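Local coordinates for protein N-acetylmuramoyl-L-alanine amidase AmiD (PDB 3D2Y) that hydrolyses, with one bound zinc ion, the amide link between N-acetylmuramoyl groups and L-amino acids in cell-wall glycopeptides, at residues F187-R192 / A243-Q248; R28-V33 / N97-G102. All coordinates share one frame; numbering follows the deposited sequence.

Interaction 1 (F187-R192 / A243-Q248); sequences FYLAGR and ADAETQ
Arg-192 NH1 donates to Gln-248 OE1 at 2.8 Å, in the guanidinium plane and nearly along the amide C=O axis. The extended Gln-248 side chain, with CG anti to its backbone N (chi1 177°), crosses the arginine at about a right angle. A bend at chi3 (-54°) turns the guanidinium back on its own chain, where Arg-192 NE gives a nearly straight bond of 2.9 Å to Leu-189 O, from above the carbonyl plane. The backbone N of Arg-192 shares that oxygen and closes a type I' turn from Leu-189 to Arg-192, at the end of helix 182-189. At the start of helix 245-258, Asp-244 is the N-cap, its OD1 accepting from Thr-247 N at 3.0 Å. Packing follows outward. Ala-245 CB sits over the centre of one guanidinium face, 3.6 Å from Arg-192 CZ. Beside it, Leu-189 CD2 meets Ala-245 CB at 3.8 Å. An alanine in place of Arg-192 would remove the side-chain bonds to Gln-248 OE1 and Leu-189 O, and would probably loosen the turn's packing on helix 245-258. Within this contact neutral carbonyl oxygens meet the positive group and would probably share its charge; one flat group joins two helix ends.

Interaction 2 (R28-V33 / N97-G102); sequences RIKVLV and NDTSIG
Four backbone hydrogen bonds join the two segments. Thr-99 O accepts two of them, both in its carbonyl plane. Lys-30 N gives it a nearly straight bond (Lys-30 N to Thr-99 O 2.9 Å); Val-31 N to Thr-99 O is longer, 3.2 Å, and more bent. Further along, Ile-101 N donates to Val-31 O at 2.8 Å. Val-33 N then reaches Ile-101 O almost along the C=O axis, with an N-H...O angle of 176°. Ile-101 thus gives its N-H and its carbonyl to two residues of the same neighbouring strand, as parallel pairing requires. CA-H...O contacts accompany these bonds, the closest from Ser-100 CA to Val-31 O at 3.1 Å.

The paired strands, 31-36 and 100-105, lie next to each other inside the mixed sheet of the zinc amidase domain, the fold shared with peptidoglycan recognition proteins. Strands 148-150 and 57-59 flank the pair, and helix 124-141 covers the face that carries Leu-32 and Ile-101. The side chain of Val-33 lies on the other face, beside the zinc ligands His-35 and His-151.

Apolar side chains meet on the helix-covered face. Ile-101 CG2, anti to its backbone N, meets Leu-32 CD1 at 3.7 Å. The other branch of Ile-101 reaches back, and its CD1 touches Ile-29 CG2 at 3.9 Å. The two isoleucines cross obliquely. On the other face Ser-100 CB packs against Val-31 CB and, 4.0 Å away, Val-33 CG2. The Ser-100 hydroxyl takes the crowded position between its N and carbonyl carbon, and its strongest partner is Leu-96 O.

Asn-97, three residues before Ser-100, contributes to substrate binding: its ND2 hydrogen-bonds a modified side chain of the bound peptide.

From the N terminus, interaction 2 comes first. It joins 28-33 to 97-102 and closes a long loop that holds helix 41-48 and several short strands. The chain then finishes the amidase sheet with strand 148-150, after helix 124-141, and moves into the helical C-terminal part. There interaction 1 joins 187-192 to 243-248, with helices 200-210 and 220-234 inside its loop. The two loops neither nest nor cross; they follow in series. Interactions 1 and 2 do not touch: the nearest atoms of the two are about 20 Å apart. Interaction 2 ties strands near the zinc site, whereas interaction 1 ties helices 182-189 and 245-258, away from the annotated sites.

Interaction 1 (F187-R192 / A243-Q248)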
loop_
_atom_site.group_PDB
_atom_site.type_symbol
_atom_site.label_atom_id
_atom_site.label_comp_id
_atom_site.label_asym_id
_atom_site.label_seq_id
_atom_site.Cartn_x
_atom_site.Cartn_y
_atom_site.Cartn_z
ATOM N N PHE A 187 -8.396 21.627 10.851
ATOM C CA PHE A 187 -8.643 21.726 12.277
ATOM C C PHE A 187 -7.368 21.465 13.069
ATOM O O PHE A 187 -7.039 22.222 13.982
ATOM C CB PHE A 187 -9.800 20.823 12.728
ATOM C CG PHE A 187 -9.888 20.651 14.224
ATOM C CD1 PHE A 187 -10.399 21.670 15.034
ATOM C CD2 PHE A 187 -9.451 19.477 14.829
ATOM C CE1 PHE A 187 -10.484 21.504 16.422
ATOM C CE2 PHE A 187 -9.519 19.316 16.201
ATOM C CZ PHE A 187 -10.034 20.321 16.996
ATOM N N TYR A 188 -6.654 20.402 12.699
ATOM C CA TYR A 188 -5.406 20.007 13.350
ATOM C C TYR A 188 -4.215 20.900 13.005
ATOM O O TYR A 188 -3.252 20.963 13.768
ATOM C CB TYR A 188 -5.082 18.552 13.008
ATOM C CG TYR A 188 -5.926 17.605 13.813
ATOM C CD1 TYR A 188 -5.780 17.536 15.199
ATOM C CD2 TYR A 188 -6.901 16.806 13.206
ATOM C CE1 TYR A 188 -6.539 16.688 15.959
ATOM C CE2 TYR A 188 -7.673 15.948 13.968
ATOM C CZ TYR A 188 -7.490 15.908 15.349
ATOM O OH TYR A 188 -8.240 15.085 16.153
ATOM N N LEU A 189 -4.281 21.588 11.868
ATOM C CA LEU A 189 -3.260 22.589 11.535
ATOM C C LEU A 189 -3.182 23.672 12.612
ATOM O O LEU A 189 -2.088 24.157 12.934
ATOM C CB LEU A 189 -3.494 23.203 10.159
ATOM C CG LEU A 189 -2.534 22.728 9.060
ATOM C CD1 LEU A 189 -2.994 23.188 7.686
ATOM C CD2 LEU A 189 -1.100 23.192 9.333
ATOM N N ALA A 190 -4.345 24.003 13.185
ATOM C CA ALA A 190 -4.466 24.829 14.400
ATOM C C ALA A 190 -3.687 26.124 14.303
ATOM O O ALA A 190 -2.975 26.521 15.250
ATOM C CB ALA A 190 -4.047 24.039 15.645
ATOM N N GLY A 191 -3.819 26.764 13.145
ATOM C CA GLY A 191 -3.302 28.103 12.932
ATOM C C GLY A 191 -1.889 28.181 12.404
ATOM O O GLY A 191 -1.374 29.271 12.153
ATOM N N ARG A 192 -1.247 27.037 12.225
ATOM C CA ARG A 192 0.130 27.053 11.757
ATOM C C ARG A 192 0.166 27.138 10.241
ATOM O O ARG A 192 -0.782 26.697 9.572
ATOM C CB ARG A 192 0.879 25.828 12.283
ATOM C CG ARG A 192 1.240 25.927 13.751
ATOM C CD ARG A 192 1.613 24.582 14.318
ATOM N NE ARG A 192 0.553 23.604 14.076
ATOM C CZ ARG A 192 0.662 22.306 14.301
ATOM N NH1 ARG A 192 1.779 21.802 14.794
ATOM N NH2 ARG A 192 -0.364 21.514 14.046
ATOM N N ALA A 243 9.681 17.011 9.589
ATOM C CA ALA A 243 8.425 17.104 10.287
ATOM C C ALA A 243 7.901 18.524 10.246
ATOM O O ALA A 243 8.581 19.457 10.709
ATOM C CB ALA A 243 8.604 16.650 11.719
ATOM N N ASP A 244 6.707 18.700 9.683
ATOM C CA ASP A 244 6.067 20.028 9.709
ATOM C C ASP A 244 4.608 19.919 10.136
ATOM O O ASP A 244 4.109 18.819 10.396
ATOM C CB ASP A 244 6.238 20.790 8.363
ATOM C CG ASP A 244 5.612 20.075 7.155
ATOM O OD1 ASP A 244 4.813 19.124 7.299
ATOM O OD2 ASP A 244 5.924 20.501 6.006
ATOM N N ALA A 245 3.936 21.055 10.212
ATOM C CA ALA A 245 2.596 21.140 10.791
ATOM C C ALA A 245 1.571 20.456 9.895
ATOM O O ALA A 245 0.654 19.809 10.403
ATOM C CB ALA A 245 2.205 22.587 11.039
ATOM N N GLU A 246 1.734 20.591 8.582
ATOM C CA GLU A 246 0.810 19.957 7.629
ATOM C C GLU A 246 0.878 18.422 7.701
ATOM O O GLU A 246 -0.173 17.724 7.779
ATOM C CB GLU A 246 1.086 20.428 6.197
ATOM C CG GLU A 246 0.169 19.762 5.165
ATOM C CD GLU A 246 0.364 20.300 3.758
ATOM O OE1 GLU A 246 -0.586 20.207 2.961
ATOM O OE2 GLU A 246 1.450 20.823 3.462
ATOM N N THR A 247 2.113 17.900 7.685
ATOM C CA THR A 247 2.367 16.473 7.845
ATOM C C THR A 247 1.746 15.902 9.150
ATOM O O THR A 247 1.033 14.882 9.111
ATOM C CB THR A 247 3.886 16.131 7.788
ATOM O OG1 THR A 247 4.439 16.617 6.569
ATOM C CG2 THR A 247 4.098 14.650 7.803
ATOM N N GLN A 248 2.017 16.563 10.277
ATOM C CA GLN A 248 1.423 16.210 11.538
ATOM C C GLN A 248 -0.121 16.242 11.497
ATOM O O GLN A 248 -0.765 15.317 11.991
ATOM C CB GLN A 248 1.934 17.137 12.648
ATOM C CG GLN A 248 1.290 16.849 13.980
ATOM C CD GLN A 248 1.696 17.796 15.093
ATOM O OE1 GLN A 248 1.748 19.016 14.916
ATOM N NE2 GLN A 248 1.952 17.224 16.273
#

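Interaction 2 (R28-V33 / N97-G102)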
loop_
_atom_site.group_PDB
_atom_site.type_symbol
_atom_site.label_atom_id
_atom_site.label_comp_id
_atom_site.label_asym_id
_atom_site.label_seq_id
_atom_site.Cartn_x
_atom_site.Cartn_y
_atom_site.Cartn_z
ATOM N N ARG A 28 -7.904 -14.376 5.740
ATOM C CA ARG A 28 -6.494 -14.261 6.060
ATOM C C ARG A 28 -5.850 -13.053 5.341
ATOM O O ARG A 28 -4.771 -12.591 5.734
ATOM C CB ARG A 28 -5.768 -15.542 5.698
ATOM C CG ARG A 28 -6.294 -16.804 6.400
ATOM C CD ARG A 28 -5.498 -18.050 5.922
ATOM N NE ARG A 28 -6.081 -19.241 6.562
ATOM C CZ ARG A 28 -5.804 -19.630 7.810
ATOM N NH1 ARG A 28 -6.424 -20.705 8.254
ATOM N NH2 ARG A 28 -4.891 -18.985 8.605
ATOM N N ILE A 29 -6.509 -12.576 4.269
ATOM C CA ILE A 29 -6.009 -11.438 3.510
ATOM C C ILE A 29 -6.601 -10.134 4.101
ATOM O O ILE A 29 -7.809 -9.998 4.221
ATOM C CB ILE A 29 -6.313 -11.594 1.981
ATOM C CG1 ILE A 29 -5.602 -12.818 1.407
ATOM C CG2 ILE A 29 -5.963 -10.281 1.212
ATOM C CD1 ILE A 29 -6.225 -13.417 0.137
ATOM N N LYS A 30 -5.745 -9.193 4.477
ATOM C CA LYS A 30 -6.169 -7.959 5.117
ATOM C C LYS A 30 -5.571 -6.720 4.443
ATOM O O LYS A 30 -6.024 -5.616 4.706
ATOM C CB LYS A 30 -5.705 -7.937 6.577
ATOM C CG LYS A 30 -6.261 -9.112 7.443
ATOM C CD LYS A 30 -5.179 -9.710 8.332
ATOM C CE LYS A 30 -5.485 -11.028 8.936
ATOM N NZ LYS A 30 -5.844 -10.732 10.364
ATOM N N VAL A 31 -4.559 -6.911 3.587
ATOM C CA VAL A 31 -3.743 -5.806 3.095
ATOM C C VAL A 31 -3.584 -5.877 1.571
ATOM O O VAL A 31 -3.434 -6.979 1.000
ATOM C CB VAL A 31 -2.362 -5.728 3.862
ATOM C CG1 VAL A 31 -1.439 -4.672 3.270
ATOM C CG2 VAL A 31 -2.579 -5.456 5.402
ATOM N N LEU A 32 -3.722 -4.723 0.940
ATOM C CA LEU A 32 -3.442 -4.582 -0.511
ATOM C C LEU A 32 -2.281 -3.652 -0.702
ATOM O O LEU A 32 -2.370 -2.451 -0.364
ATOM C CB LEU A 32 -4.662 -4.019 -1.229
ATOM C CG LEU A 32 -4.598 -3.891 -2.747
ATOM C CD1 LEU A 32 -4.223 -5.258 -3.360
ATOM C CD2 LEU A 32 -5.898 -3.305 -3.384
ATOM N N VAL A 33 -1.184 -4.198 -1.236
ATOM C CA VAL A 33 0.057 -3.446 -1.434
ATOM C C VAL A 33 0.299 -3.022 -2.929
ATOM O O VAL A 33 0.313 -3.859 -3.816
ATOM C CB VAL A 33 1.310 -4.235 -0.951
ATOM C CG1 VAL A 33 2.560 -3.387 -1.122
ATOM C CG2 VAL A 33 1.178 -4.656 0.521
ATOM N N ASN A 97 3.786 -10.428 3.289
ATOM C CA ASN A 97 3.505 -11.408 2.239
ATOM C C ASN A 97 2.366 -12.307 2.703
ATOM O O ASN A 97 1.505 -12.652 1.908
ATOM C CB ASN A 97 4.706 -12.292 1.987
ATOM C CG ASN A 97 5.692 -11.665 1.036
ATOM O OD1 ASN A 97 5.393 -10.631 0.429
ATOM N ND2 ASN A 97 6.889 -12.278 0.907
ATOM N N ASP A 98 2.380 -12.642 3.993
ATOM C CA ASP A 98 1.468 -13.649 4.558
ATOM C C ASP A 98 0.020 -13.200 4.430
ATOM O O ASP A 98 -0.844 -14.002 4.243
ATOM C CB ASP A 98 1.743 -13.896 6.059
ATOM C CG ASP A 98 3.090 -14.517 6.304
ATOM O OD1 ASP A 98 3.786 -14.825 5.314
ATOM O OD2 ASP A 98 3.450 -14.715 7.470
ATOM N N THR A 99 -0.228 -11.917 4.637
ATOM C CA THR A 99 -1.574 -11.383 4.721
ATOM C C THR A 99 -1.938 -10.362 3.640
ATOM O O THR A 99 -2.940 -9.667 3.785
ATOM C CB THR A 99 -1.841 -10.764 6.147
ATOM O OG1 THR A 99 -0.935 -9.662 6.384
ATOM C CG2 THR A 99 -1.648 -11.856 7.263
ATOM N N SER A 100 -1.157 -10.262 2.570
ATOM C CA SER A 100 -1.456 -9.241 1.587
ATOM C C SER A 100 -1.594 -9.791 0.204
ATOM O O SER A 100 -1.148 -10.913 -0.098
ATOM C CB SER A 100 -0.384 -8.157 1.600
ATOM O OG SER A 100 0.850 -8.626 1.026
ATOM N N ILE A 101 -2.257 -8.995 -0.619
ATOM C CA ILE A 101 -2.206 -9.150 -2.080
ATOM C C ILE A 101 -1.306 -8.058 -2.637
ATOM O O ILE A 101 -1.334 -6.950 -2.160
ATOM C CB ILE A 101 -3.631 -9.091 -2.645
ATOM C CG1 ILE A 101 -4.299 -10.429 -2.333
ATOM C CG2 ILE A 101 -3.608 -8.858 -4.151
ATOM C CD1 ILE A 101 -5.715 -10.525 -2.672
ATOM N N GLY A 102 -0.472 -8.401 -3.628
ATOM C CA GLY A 102 0.505 -7.453 -4.168
ATOM C C GLY A 102 0.131 -7.197 -5.606
ATOM O O GLY A 102 -0.111 -8.134 -6.364
#